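Local coordinates for protein glycoside Hydrolase (PDB 5T3B) that probably hydrolyses glycosidic bonds in polysaccharides, as a gut bacterial member of glycoside hydrolase family 50, whose known relatives include beta-agarases, at residues 28-33 / 37-42; 67-72 / 476-481; 205-208 / 214-217; 266-271 / 304-309; 438-443 / 453-458. All blocks are in the same frame, centred on the assembly; numbering follows the deposited sequence.

The five contacts fall into two pairs and a single one. Interactions 1 and 2 touch, with centres about 14 Å apart: the hairpin of strands 31-32 and 39-48 bonds to the loop 67-72, which leans on the last helix, 472-480. Interactions 3 and 4, centres about 13 Å apart, also touch, joining the loop before helix 224-232 to helices 264-269 and 300-324. The centres of interactions 1 and 3 lie about 49 Å apart, on opposite sides of the chain's centre. Interaction 5 follows strand 432-437, over 30 Å between centres from all the others. Along the chain, interaction 2 joins an early loop to the C-terminal end, so interactions 3, 4 and 5 all fall between its halves.

Interaction 1: 28-33 / 37-42; sequences GPAETY and TKQYQP. With EDO (1,2-ethanediol), chain P.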
# COMPACT_ATOMS: atom_id res chain seq x y z
N GLY A 28 22.26 11.11 -19.61
CA GLY A 28 23.42 10.40 -20.12
C GLY A 28 23.08 9.38 -21.19
O GLY A 28 21.94 9.24 -21.65
N PRO A 29 24.11 8.70 -21.65
CA PRO A 29 23.88 7.69 -22.70
C PRO A 29 22.94 6.58 -22.30
O PRO A 29 22.81 6.22 -21.13
CB PRO A 29 25.29 7.16 -22.99
CG PRO A 29 26.27 8.10 -22.31
CD PRO A 29 25.51 8.77 -21.19
N ALA A 30 22.21 6.10 -23.29
CA ALA A 30 21.31 5.01 -23.06
C ALA A 30 22.01 3.82 -22.46
O ALA A 30 23.10 3.43 -22.90
CB ALA A 30 20.60 4.60 -24.35
N GLU A 31 21.34 3.21 -21.45
CA GLU A 31 21.80 1.99 -20.83
C GLU A 31 20.57 1.12 -20.46
O GLU A 31 19.46 1.62 -20.43
CB GLU A 31 22.70 2.25 -19.65
CG GLU A 31 22.03 2.94 -18.51
CD GLU A 31 22.98 3.24 -17.33
OE1 GLU A 31 23.76 4.21 -17.36
OE2 GLU A 31 23.02 2.47 -16.38
N THR A 32 20.80 -0.15 -20.21
CA THR A 32 19.74 -1.06 -19.86
C THR A 32 19.39 -0.89 -18.36
O THR A 32 20.25 -0.90 -17.51
CB THR A 32 20.14 -2.52 -20.13
OG1 THR A 32 20.47 -2.58 -21.52
CG2 THR A 32 18.99 -3.41 -19.81
N TYR A 33 18.11 -0.68 -18.10
CA TYR A 33 17.70 -0.53 -16.68
C TYR A 33 17.92 -1.90 -15.98
O TYR A 33 17.62 -2.95 -16.56
CB TYR A 33 16.27 -0.05 -16.66
CG TYR A 33 15.79 0.23 -15.24
CD1 TYR A 33 16.04 1.45 -14.63
CD2 TYR A 33 15.08 -0.71 -14.51
CE1 TYR A 33 15.58 1.72 -13.35
CE2 TYR A 33 14.64 -0.45 -13.22
CZ TYR A 33 14.89 0.77 -12.65
OH TYR A 33 14.42 1.08 -11.36
N THR A 37 14.64 -5.50 -19.78
CA THR A 37 15.06 -5.51 -21.17
C THR A 37 15.03 -4.12 -21.78
O THR A 37 15.50 -3.94 -22.90
CB THR A 37 14.15 -6.39 -22.04
OG1 THR A 37 12.82 -5.87 -21.92
CG2 THR A 37 14.16 -7.84 -21.55
N LYS A 38 14.48 -3.14 -21.06
CA LYS A 38 14.35 -1.80 -21.64
C LYS A 38 15.49 -0.85 -21.25
O LYS A 38 15.97 -0.86 -20.12
CB LYS A 38 13.05 -1.18 -21.20
CG LYS A 38 11.82 -1.98 -21.54
CD LYS A 38 11.63 -2.22 -23.04
CE LYS A 38 10.29 -2.87 -23.25
NZ LYS A 38 9.99 -3.35 -24.60
N GLN A 39 15.87 -0.04 -22.23
CA GLN A 39 16.85 0.95 -22.04
C GLN A 39 16.27 2.29 -21.60
O GLN A 39 15.08 2.56 -21.79
CB GLN A 39 17.72 1.13 -23.28
CG GLN A 39 18.51 -0.05 -23.76
CD GLN A 39 19.39 0.49 -24.95
OE1 GLN A 39 18.87 1.01 -25.93
NE2 GLN A 39 20.67 0.50 -24.76
N TYR A 40 17.14 3.11 -21.00
CA TYR A 40 16.76 4.47 -20.61
C TYR A 40 17.96 5.34 -20.66
O TYR A 40 19.09 4.83 -20.60
CB TYR A 40 16.10 4.49 -19.23
CG TYR A 40 17.01 4.37 -18.04
CD1 TYR A 40 17.79 3.19 -17.83
CD2 TYR A 40 17.11 5.40 -17.11
CE1 TYR A 40 18.63 3.07 -16.72
CE2 TYR A 40 17.95 5.27 -16.00
CZ TYR A 40 18.71 4.13 -15.82
OH TYR A 40 19.52 4.04 -14.70
N GLN A 41 17.72 6.65 -20.74
CA GLN A 41 18.80 7.61 -20.58
C GLN A 41 18.75 8.21 -19.18
O GLN A 41 17.80 8.88 -18.83
CB GLN A 41 18.70 8.69 -21.61
CG GLN A 41 18.86 8.19 -23.01
CD GLN A 41 18.90 9.34 -23.95
OE1 GLN A 41 17.87 9.71 -24.45
NE2 GLN A 41 20.08 10.01 -24.07
N PRO A 42 19.75 7.91 -18.35
CA PRO A 42 19.64 8.26 -16.94
C PRO A 42 19.87 9.73 -16.65
O PRO A 42 20.63 10.44 -17.35
CB PRO A 42 20.70 7.42 -16.26
CG PRO A 42 21.68 7.06 -17.35
CD PRO A 42 20.95 7.10 -18.62
C1 EDO P . 18.90 1.72 -11.16
O1 EDO P . 17.92 1.08 -10.33
C2 EDO P . 18.72 3.22 -11.05
O2 EDO P . 18.17 3.95 -12.23
O HOH W 1 21.02 1.95 -14.59
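E31 and Y40 share one kind of first torsion, CG lodged between the backbone N and the carbonyl carbon (chi1 64° and 77°), which raises both from the same face of the sheet. The two side chains lie side by side, E31 CG 3.8 Å from Y40 CE1. Beyond, a water lies 2.7 Å from E31 OE2 and 2.6 Å from Y40 OH, in the plane of the tyrosine ring; E31 OE1 is held by K59 in a salt bridge. Y33 turns its edge to one face of Y40 in a T-shaped pair, planes at 72°, with Y33 CD1 3.7 Å from Y40 CE1. Tyrosine suits this place: its ring face takes the edge of Y33 and its hydroxyl reaches the water. A 1,2-ethanediol, probably from the crystallisation liquor, donates from O2 to Y40 OH. With a leucine in place of Y40, Y33 would probably lose its aromatic mate and the water one of its partners. E31 and Y40 also exchange backbone bonds, N to O both ways; this hydrogen-bonded antiparallel pair, followed by the non-hydrogen-bonded pair T32 and Q39, is characteristic of the beta hairpin of strands 31-32 and 39-48.

Interaction 2: 67-72 / 476-481; sequences VGYEQQ and IDYFDK
Y478 brings helix 472-480 against V67, G68 and Y69 of the loop 67-72. Along the helix, I476 comes first and faces the protein interior, on L427 and R110, and Y478, two residues on, points to the loop. In Y478 CG stands anti to the backbone N (chi1 162°), which carries the ring out to the loop. Its hydroxyl donates to V67 O at a distance of 2.7 Å from OH to O, coming in 36° above the carbonyl plane. The carbonyl oxygen of G68 passes 3.5 Å from Y478 CE1. Over one face lies the CB of Y69, a CH-pi contact 3.9 Å from that CB to the centroid of the Y478 ring and close to its normal. The Y69 ring continues the contact edge-to-face, its edge toward the face of Y478 with the planes at 61°. Here an irregular loop is docked on the C-terminal helix of the chain, joining parts some 400 residues apart in sequence. Glycine suits position 68, because its positive phi would press a CB against the preceding carbonyl oxygen. Y69 OH finds its main partner in N474, one turn earlier in the same helix, while K38 makes a cation-pi contact with Y478. Next in the helix, F479 turns a ring face to its neighbour, Y478 CD2 lying 3.8 Å above its plane.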
# COMPACT_ATOMS: atom_id res chain seq x y z
N VAL A 67 13.68 4.61 -23.47
CA VAL A 67 13.97 4.36 -24.89
C VAL A 67 12.87 3.48 -25.49
O VAL A 67 12.57 2.40 -24.95
CB VAL A 67 15.37 3.69 -25.06
CG1 VAL A 67 15.63 3.27 -26.50
CG2 VAL A 67 16.47 4.62 -24.53
N GLY A 68 12.27 3.93 -26.58
CA GLY A 68 11.26 3.15 -27.26
C GLY A 68 9.86 3.46 -26.81
O GLY A 68 8.96 2.77 -27.24
N TYR A 69 9.68 4.43 -25.90
CA TYR A 69 8.36 4.83 -25.44
C TYR A 69 8.26 6.32 -25.61
O TYR A 69 9.16 7.05 -25.16
CB TYR A 69 8.17 4.49 -23.97
CG TYR A 69 6.81 4.94 -23.51
CD1 TYR A 69 5.68 4.23 -23.79
CD2 TYR A 69 6.66 6.13 -22.83
CE1 TYR A 69 4.43 4.70 -23.45
CE2 TYR A 69 5.40 6.63 -22.48
CZ TYR A 69 4.29 5.94 -22.78
OH TYR A 69 3.06 6.46 -22.48
N GLU A 70 7.14 6.80 -26.16
CA GLU A 70 6.82 8.23 -26.16
C GLU A 70 5.45 8.39 -25.50
O GLU A 70 4.56 7.65 -25.75
CB GLU A 70 6.82 8.82 -27.57
CG GLU A 70 8.23 8.76 -28.21
CD GLU A 70 9.33 9.60 -27.46
OE1 GLU A 70 9.05 10.70 -26.83
OE2 GLU A 70 10.52 9.14 -27.47
N GLN A 71 5.32 9.41 -24.67
CA GLN A 71 4.08 9.59 -23.89
C GLN A 71 2.88 9.62 -24.84
O GLN A 71 2.82 10.41 -25.75
CB GLN A 71 4.17 10.81 -23.03
CG GLN A 71 2.96 11.03 -22.18
CD GLN A 71 3.12 12.08 -21.12
OE1 GLN A 71 4.21 12.38 -20.64
NE2 GLN A 71 1.97 12.60 -20.70
N GLN A 72 1.91 8.75 -24.56
CA GLN A 72 0.81 8.55 -25.46
C GLN A 72 -0.38 9.43 -25.14
O GLN A 72 -0.89 10.11 -26.03
CB GLN A 72 0.44 7.08 -25.53
CG GLN A 72 1.57 6.24 -26.10
CD GLN A 72 1.17 4.80 -26.27
OE1 GLN A 72 0.00 4.47 -26.19
NE2 GLN A 72 2.15 3.93 -26.50
N ILE A 476 2.25 -0.43 -19.43
CA ILE A 476 2.19 -1.87 -19.21
C ILE A 476 2.32 -2.60 -20.55
O ILE A 476 2.99 -3.61 -20.64
CB ILE A 476 0.95 -2.25 -18.38
CG1 ILE A 476 1.23 -1.84 -16.93
CG2 ILE A 476 0.62 -3.74 -18.53
CD1 ILE A 476 -0.02 -1.83 -16.10
N ASP A 477 1.60 -2.13 -21.55
CA ASP A 477 1.69 -2.76 -22.88
C ASP A 477 3.15 -2.73 -23.37
O ASP A 477 3.65 -3.71 -23.93
CB ASP A 477 0.80 -2.09 -23.90
CG ASP A 477 -0.66 -2.36 -23.69
OD1 ASP A 477 -1.03 -3.37 -23.07
OD2 ASP A 477 -1.45 -1.50 -24.14
N TYR A 478 3.80 -1.58 -23.23
CA TYR A 478 5.22 -1.41 -23.61
C TYR A 478 6.14 -2.36 -22.86
O TYR A 478 6.96 -3.04 -23.45
CB TYR A 478 5.62 0.05 -23.40
CG TYR A 478 7.08 0.34 -23.32
CD1 TYR A 478 7.85 0.51 -24.43
CD2 TYR A 478 7.72 0.50 -22.11
CE1 TYR A 478 9.19 0.83 -24.33
CE2 TYR A 478 9.03 0.84 -21.98
CZ TYR A 478 9.81 0.99 -23.09
OH TYR A 478 11.13 1.32 -22.95
N PHE A 479 5.93 -2.49 -21.56
CA PHE A 479 6.78 -3.38 -20.78
C PHE A 479 6.55 -4.88 -21.08
O PHE A 479 7.46 -5.67 -21.03
CB PHE A 479 6.68 -3.14 -19.31
CG PHE A 479 7.38 -1.85 -18.86
CD1 PHE A 479 8.72 -1.65 -19.09
CD2 PHE A 479 6.69 -0.88 -18.15
CE1 PHE A 479 9.37 -0.53 -18.65
CE2 PHE A 479 7.32 0.27 -17.71
CZ PHE A 479 8.68 0.41 -17.92
N ASP A 480 5.31 -5.23 -21.35
CA ASP A 480 4.92 -6.63 -21.45
C ASP A 480 5.03 -7.17 -22.87
O ASP A 480 4.92 -8.42 -23.04
CB ASP A 480 3.47 -6.81 -20.97
CG ASP A 480 3.30 -6.75 -19.43
OD1 ASP A 480 4.29 -6.45 -18.71
OD2 ASP A 480 2.14 -6.98 -18.95
N LYS A 481 5.18 -6.31 -23.90
CA LYS A 481 5.12 -6.74 -25.35
C LYS A 481 6.23 -7.75 -25.71
O LYS A 481 7.34 -7.60 -25.17
CB LYS A 481 5.26 -5.48 -26.27

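Interaction 3: 205-208 / 214-217; sequences ISYP and LKIG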
# COMPACT_ATOMS: atom_id res chain seq x y z
N ILE A 205 -7.73 -7.74 27.68
CA ILE A 205 -6.44 -8.26 28.00
C ILE A 205 -5.37 -7.23 27.65
O ILE A 205 -5.64 -6.19 27.12
CB ILE A 205 -6.20 -9.60 27.30
CG1 ILE A 205 -6.26 -9.46 25.75
CG2 ILE A 205 -7.19 -10.66 27.79
CD1 ILE A 205 -5.95 -10.73 25.00
N SER A 206 -4.14 -7.57 28.07
CA SER A 206 -2.98 -6.77 27.73
C SER A 206 -2.30 -7.37 26.51
O SER A 206 -2.48 -8.56 26.18
CB SER A 206 -1.96 -6.82 28.86
OG SER A 206 -2.42 -6.19 30.05
N TYR A 207 -1.48 -6.55 25.86
CA TYR A 207 -0.58 -7.09 24.83
C TYR A 207 0.40 -8.11 25.46
O TYR A 207 0.76 -8.03 26.63
CB TYR A 207 0.23 -5.98 24.16
CG TYR A 207 -0.64 -5.11 23.29
CD1 TYR A 207 -1.29 -5.63 22.18
CD2 TYR A 207 -0.78 -3.74 23.52
CE1 TYR A 207 -2.02 -4.84 21.32
CE2 TYR A 207 -1.57 -2.96 22.66
CZ TYR A 207 -2.17 -3.52 21.56
OH TYR A 207 -2.94 -2.81 20.68
N PRO A 208 0.81 -9.11 24.69
CA PRO A 208 1.82 -10.05 25.23
C PRO A 208 3.07 -9.37 25.74
O PRO A 208 3.56 -8.46 25.10
CB PRO A 208 2.18 -10.91 24.00
CG PRO A 208 0.97 -10.80 23.09
CD PRO A 208 0.54 -9.34 23.24
N LEU A 214 4.72 -6.88 20.39
CA LEU A 214 4.44 -8.31 20.37
C LEU A 214 2.97 -8.64 20.09
O LEU A 214 2.55 -9.77 20.26
CB LEU A 214 4.90 -8.96 21.68
CG LEU A 214 6.37 -8.79 22.02
CD1 LEU A 214 6.74 -9.54 23.30
CD2 LEU A 214 7.35 -9.04 20.88
N LYS A 215 2.21 -7.66 19.61
CA LYS A 215 0.79 -7.87 19.43
C LYS A 215 0.40 -8.97 18.46
O LYS A 215 -0.65 -9.56 18.61
CB LYS A 215 0.07 -6.58 19.13
CG LYS A 215 0.38 -5.99 17.78
CD LYS A 215 -0.50 -4.77 17.57
CE LYS A 215 -0.37 -4.17 16.27
NZ LYS A 215 -1.14 -2.86 16.51
N ILE A 216 1.28 -9.30 17.51
CA ILE A 216 0.96 -10.39 16.66
C ILE A 216 0.78 -11.71 17.44
O ILE A 216 0.08 -12.62 16.98
CB ILE A 216 2.03 -10.59 15.56
CG1 ILE A 216 1.57 -11.59 14.46
CG2 ILE A 216 3.35 -10.96 16.12
CD1 ILE A 216 0.32 -11.20 13.72
N GLY A 217 1.37 -11.82 18.62
CA GLY A 217 1.18 -13.00 19.43
C GLY A 217 -0.24 -13.24 19.91
O GLY A 217 -0.58 -14.35 20.36
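P208 fits closely against the backbone of L214, with its CG 3.4 Å from L214 O and its CD 3.6 Å from the same oxygen. Proline suits this spot because it offers a compact, rigid apolar ring with no N-H to satisfy. L214 O also accepts from G217 N (2.9 Å) in a 3-10 turn. In return L214 CB comes 3.7 Å from P208 O. G217 closes the tight side; a CB here would crowd both P208 CG and L214 O, so its lack of a side chain lets the turn come up to the proline. While P208 and L214 are buried, Y207 and K215 are partly exposed. These two run side by side, pointing the same way. K215 CB approaches the ring obliquely, 3.5 Å from both Y207 CD1 and Y207 CE1. CG of K215 stands between its backbone N and carbonyl carbon (chi1 68°), from where the extended chain can follow the tyrosine outward. Both segments belong to the loop linking helices 195-203 and 224-232. Y207 packs on A197 and K200 and K215 on L196, all of helix 195-203, whereas L214 presses on R267 and F268 of helix 264-269.

Interaction 4: 266-271 / 304-309; sequences DRFLKI and NEFAGI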
# COMPACT_ATOMS: atom_id res chain seq x y z
N ASP A 266 12.78 -14.67 19.40
CA ASP A 266 13.56 -14.38 20.62
C ASP A 266 12.75 -13.64 21.67
O ASP A 266 12.72 -14.01 22.86
CB ASP A 266 14.76 -13.50 20.31
CG ASP A 266 15.84 -14.19 19.51
OD1 ASP A 266 15.72 -15.36 19.16
OD2 ASP A 266 16.84 -13.50 19.23
N ARG A 267 12.02 -12.61 21.22
CA ARG A 267 11.21 -11.82 22.15
C ARG A 267 10.06 -12.66 22.76
O ARG A 267 9.79 -12.52 23.95
CB ARG A 267 10.67 -10.51 21.52
CG ARG A 267 11.66 -9.33 21.51
CD ARG A 267 11.19 -8.12 20.67
NE ARG A 267 10.93 -8.48 19.24
CZ ARG A 267 10.11 -7.84 18.41
NH1 ARG A 267 9.43 -6.81 18.79
NH2 ARG A 267 10.04 -8.22 17.18
N PHE A 268 9.43 -13.55 21.99
CA PHE A 268 8.37 -14.35 22.55
C PHE A 268 8.94 -15.28 23.62
O PHE A 268 8.33 -15.46 24.65
CB PHE A 268 7.64 -15.17 21.50
CG PHE A 268 6.60 -14.44 20.71
CD1 PHE A 268 6.59 -13.07 20.52
CD2 PHE A 268 5.58 -15.15 20.15
CE1 PHE A 268 5.59 -12.44 19.82
CE2 PHE A 268 4.64 -14.52 19.36
CZ PHE A 268 4.65 -13.16 19.17
N LEU A 269 10.12 -15.83 23.35
CA LEU A 269 10.71 -16.78 24.31
C LEU A 269 11.11 -16.12 25.60
O LEU A 269 11.26 -16.81 26.62
CB LEU A 269 11.88 -17.52 23.68
CG LEU A 269 11.54 -18.56 22.57
CD1 LEU A 269 12.79 -19.01 21.85
CD2 LEU A 269 10.75 -19.70 23.12
N LYS A 270 11.39 -14.81 25.51
CA LYS A 270 11.77 -14.03 26.71
C LYS A 270 10.60 -13.36 27.47
O LYS A 270 10.79 -12.72 28.48
CB LYS A 270 12.86 -13.01 26.33
CG LYS A 270 14.17 -13.58 25.84
CD LYS A 270 14.87 -14.44 26.88
CE LYS A 270 16.39 -14.34 26.83
NZ LYS A 270 16.92 -14.89 28.10
N ILE A 271 9.37 -13.60 27.02
CA ILE A 271 8.18 -13.12 27.74
C ILE A 271 8.21 -13.71 29.15
O ILE A 271 8.42 -14.91 29.29
CB ILE A 271 6.88 -13.50 27.02
CG1 ILE A 271 6.73 -12.71 25.70
CG2 ILE A 271 5.71 -13.20 27.92
CD1 ILE A 271 5.60 -13.26 24.87
N ASN A 304 12.29 -16.69 11.14
CA ASN A 304 11.53 -16.34 9.96
C ASN A 304 10.38 -17.29 9.79
O ASN A 304 9.26 -16.86 9.46
CB ASN A 304 12.41 -16.27 8.73
CG ASN A 304 13.33 -15.09 8.76
OD1 ASN A 304 13.17 -14.15 9.55
ND2 ASN A 304 14.39 -15.19 8.00
N GLU A 305 10.62 -18.61 9.96
CA GLU A 305 9.55 -19.57 9.90
C GLU A 305 8.47 -19.34 10.94
O GLU A 305 7.28 -19.39 10.64
CB GLU A 305 10.10 -20.99 10.05
CG GLU A 305 9.03 -22.02 9.80
CD GLU A 305 9.53 -23.45 9.86
OE1 GLU A 305 10.75 -23.66 10.02
OE2 GLU A 305 8.66 -24.37 9.79
N PHE A 306 8.89 -19.04 12.16
CA PHE A 306 7.93 -18.78 13.23
C PHE A 306 7.07 -17.55 12.91
O PHE A 306 5.86 -17.57 13.12
CB PHE A 306 8.61 -18.63 14.60
CG PHE A 306 7.66 -18.36 15.70
CD1 PHE A 306 6.84 -19.34 16.17
CD2 PHE A 306 7.56 -17.10 16.21
CE1 PHE A 306 5.91 -19.04 17.17
CE2 PHE A 306 6.62 -16.77 17.16
CZ PHE A 306 5.81 -17.75 17.69
N ALA A 307 7.72 -16.47 12.43
CA ALA A 307 6.97 -15.31 12.02
C ALA A 307 5.93 -15.66 10.94
O ALA A 307 4.83 -15.13 10.91
CB ALA A 307 7.95 -14.22 11.56
N GLY A 308 6.31 -16.54 10.00
CA GLY A 308 5.39 -17.05 9.01
C GLY A 308 4.19 -17.77 9.58
O GLY A 308 3.08 -17.66 9.07
N ILE A 309 4.40 -18.58 10.63
CA ILE A 309 3.30 -19.26 11.32
C ILE A 309 2.36 -18.24 11.95
O ILE A 309 1.13 -18.35 11.83
CB ILE A 309 3.82 -20.26 12.41
CG1 ILE A 309 4.49 -21.43 11.68
CG2 ILE A 309 2.70 -20.66 13.33
CD1 ILE A 309 5.31 -22.26 12.59
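F268 and F306 meet with their rings almost perpendicular, planes at 80° and centroids 5.5 Å apart. F306 offers the CE2-CZ stretch of its rim to the CD2-CE2 side of F268: F268 CD2 lies 3.6 Å from both F306 CE2 and F306 CZ, and F268 CE2 is 3.7 Å from F306 CE2. Seen from F306, F268 CE2 lies in the ring plane, at the edge; the approach to F268 is oblique. Each torsion aims its ring across the interface between the two helices. CG of F306 stands anti to the backbone N (chi1 180°), while that of F268 is anti to the carbonyl carbon (chi1 -81°). Phenylalanine suits both places, since the rings are buried, meet through carbon alone and are long enough to bridge backbones that do not touch. An alanine in place of F268 would probably leave the CE2-CZ edge of F306 without this partner and open a gap between the helices. F268 stands near the C-terminal end of helix 264-269 and F306 in the first half of helix 300-324. Helix 277-288 packs against both, its A278 and A282 touching F268 and its F285 meeting the ring of F306.

Interaction 5: 438-443 / 453-458; sequences FKYLDD and YNYKPY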
# COMPACT_ATOMS: atom_id res chain seq x y z
N PHE A 438 1.61 8.12 -0.43
CA PHE A 438 1.42 8.54 0.92
C PHE A 438 1.99 9.93 1.04
O PHE A 438 3.21 10.09 0.98
CB PHE A 438 2.12 7.56 1.88
CG PHE A 438 1.94 7.87 3.33
CD1 PHE A 438 0.89 7.32 4.04
CD2 PHE A 438 2.76 8.74 4.01
CE1 PHE A 438 0.65 7.62 5.36
CE2 PHE A 438 2.56 9.01 5.34
CZ PHE A 438 1.52 8.46 6.02
N LYS A 439 1.16 11.00 1.12
CA LYS A 439 -0.27 11.01 1.42
C LYS A 439 -0.90 12.26 0.87
O LYS A 439 -0.27 13.06 0.19
CB LYS A 439 -0.51 10.82 2.92
CG LYS A 439 0.06 11.92 3.78
CD LYS A 439 -0.25 11.69 5.27
CE LYS A 439 0.53 12.55 6.23
NZ LYS A 439 -0.08 13.90 6.39
N TYR A 440 -2.20 12.40 1.17
CA TYR A 440 -2.98 13.52 0.66
C TYR A 440 -2.37 14.89 1.02
O TYR A 440 -2.06 15.66 0.12
CB TYR A 440 -4.41 13.36 1.22
CG TYR A 440 -5.38 14.46 0.92
CD1 TYR A 440 -5.57 14.96 -0.36
CD2 TYR A 440 -6.14 14.99 1.95
CE1 TYR A 440 -6.46 15.98 -0.60
CE2 TYR A 440 -7.09 16.00 1.71
CZ TYR A 440 -7.21 16.49 0.42
OH TYR A 440 -8.10 17.52 0.21
N LEU A 441 -2.23 15.16 2.32
CA LEU A 441 -1.73 16.45 2.80
C LEU A 441 -0.41 16.35 3.50
O LEU A 441 -0.09 15.36 4.14
CB LEU A 441 -2.69 17.07 3.86
CG LEU A 441 -4.07 17.35 3.37
CD1 LEU A 441 -5.00 17.72 4.46
CD2 LEU A 441 -4.11 18.39 2.33
N ASP A 442 0.33 17.44 3.39
CA ASP A 442 1.47 17.62 4.29
C ASP A 442 1.06 17.52 5.74
O ASP A 442 -0.07 17.88 6.11
CB ASP A 442 2.09 19.01 4.09
CG ASP A 442 2.95 19.17 2.89
OD1 ASP A 442 3.32 18.20 2.22
OD2 ASP A 442 3.28 20.37 2.67
N ASP A 443 1.98 17.07 6.60
CA ASP A 443 1.90 17.46 7.98
C ASP A 443 2.25 18.93 8.10
O ASP A 443 2.90 19.47 7.23
CB ASP A 443 2.85 16.62 8.85
CG ASP A 443 2.58 15.15 8.92
OD1 ASP A 443 1.48 14.72 8.62
OD2 ASP A 443 3.57 14.47 9.44
N TYR A 453 -0.33 21.99 3.49
CA TYR A 453 -1.20 22.00 4.66
C TYR A 453 -2.41 22.95 4.47
O TYR A 453 -3.38 22.82 5.21
CB TYR A 453 -0.35 22.42 5.87
CG TYR A 453 -1.01 22.16 7.19
CD1 TYR A 453 -1.20 20.89 7.66
CD2 TYR A 453 -1.42 23.23 7.98
CE1 TYR A 453 -1.78 20.63 8.90
CE2 TYR A 453 -2.02 23.00 9.19
CZ TYR A 453 -2.22 21.70 9.64
OH TYR A 453 -2.82 21.42 10.87
N ASN A 454 -2.30 23.89 3.51
CA ASN A 454 -3.40 24.77 3.11
C ASN A 454 -4.21 24.27 1.94
O ASN A 454 -4.92 25.03 1.30
CB ASN A 454 -2.93 26.19 2.84
CG ASN A 454 -2.24 26.76 4.00
OD1 ASN A 454 -2.67 26.63 5.14
ND2 ASN A 454 -1.06 27.35 3.72
N TYR A 455 -4.11 22.96 1.69
CA TYR A 455 -4.86 22.31 0.61
C TYR A 455 -4.48 22.77 -0.79
O TYR A 455 -5.25 22.62 -1.72
CB TYR A 455 -6.37 22.37 0.85
CG TYR A 455 -6.90 21.75 2.09
CD1 TYR A 455 -7.37 20.41 2.11
CD2 TYR A 455 -6.97 22.43 3.33
CE1 TYR A 455 -7.86 19.86 3.24
CE2 TYR A 455 -7.44 21.88 4.48
CZ TYR A 455 -7.92 20.56 4.47
OH TYR A 455 -8.41 19.93 5.59
N LYS A 456 -3.26 23.28 -0.96
CA LYS A 456 -2.80 23.65 -2.30
C LYS A 456 -1.96 22.55 -2.94
O LYS A 456 -0.94 22.17 -2.37
CB LYS A 456 -2.04 24.93 -2.23
CG LYS A 456 -2.91 26.11 -1.76
CD LYS A 456 -4.38 26.09 -2.18
CE LYS A 456 -4.90 27.52 -2.03
NZ LYS A 456 -4.04 28.43 -2.82
N PRO A 457 -2.37 22.05 -4.10
CA PRO A 457 -1.57 21.02 -4.75
C PRO A 457 -0.17 21.50 -5.08
O PRO A 457 0.05 22.66 -5.51
CB PRO A 457 -2.34 20.72 -6.02
CG PRO A 457 -3.77 21.09 -5.69
CD PRO A 457 -3.61 22.32 -4.85
N TYR A 458 0.79 20.59 -4.96
CA TYR A 458 2.13 20.83 -5.45
C TYR A 458 2.11 20.52 -6.94
O TYR A 458 2.33 19.39 -7.35
CB TYR A 458 3.11 19.96 -4.68
CG TYR A 458 3.35 20.39 -3.30
CD1 TYR A 458 4.15 21.52 -3.03
CD2 TYR A 458 2.88 19.67 -2.23
CE1 TYR A 458 4.41 21.90 -1.73
CE2 TYR A 458 3.16 20.06 -0.91
CZ TYR A 458 3.94 21.20 -0.67
OH TYR A 458 4.27 21.58 0.61
O HOH W 2 2.55 22.61 4.00
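D442 and Y458 form the polar centre of the contact: Y458 OH donates to D442 OD2 over 2.6 Å, reaching its syn lone pair. The two side chains cross at about a right angle, with the carboxylate turned 44° from the ring plane. A water also donates to OD2, its oxygen 2.7 Å from D442 OD2, and accepts from Y453 N at 3.0 Å. Aspartate suits the place, since two donors grip OD2 while OD1 takes the backbone N of G449. Beside it the Y453 ring turns its edge to the backbone, D442 O lying in the ring plane 3.6 Å from Y453 CD1. The apolar contact is that of L441, whose CD1 rests 3.8 Å from Y455 CE1. Separately, the Y440 hydroxyl lies at the edge of the Y455 ring, 3.5 Å from OH to Y455 CD1. Further out, W148 holds Y440 OH and G133 holds Y455 OH. K439 ties 438-443 to itself: its NZ donates to L441 O and makes a salt bridge with D443 OD1 (2.8 Å). Strand 432-437 runs into this connection; its parallel neighbours 120-126 and 385-394 are consistent with the (beta/alpha)8 barrel expected of a family 50 catalytic domain. Y458 ends the connection as the N-cap of helix 459-469, while Y455 packs on L141 of helix 135-141.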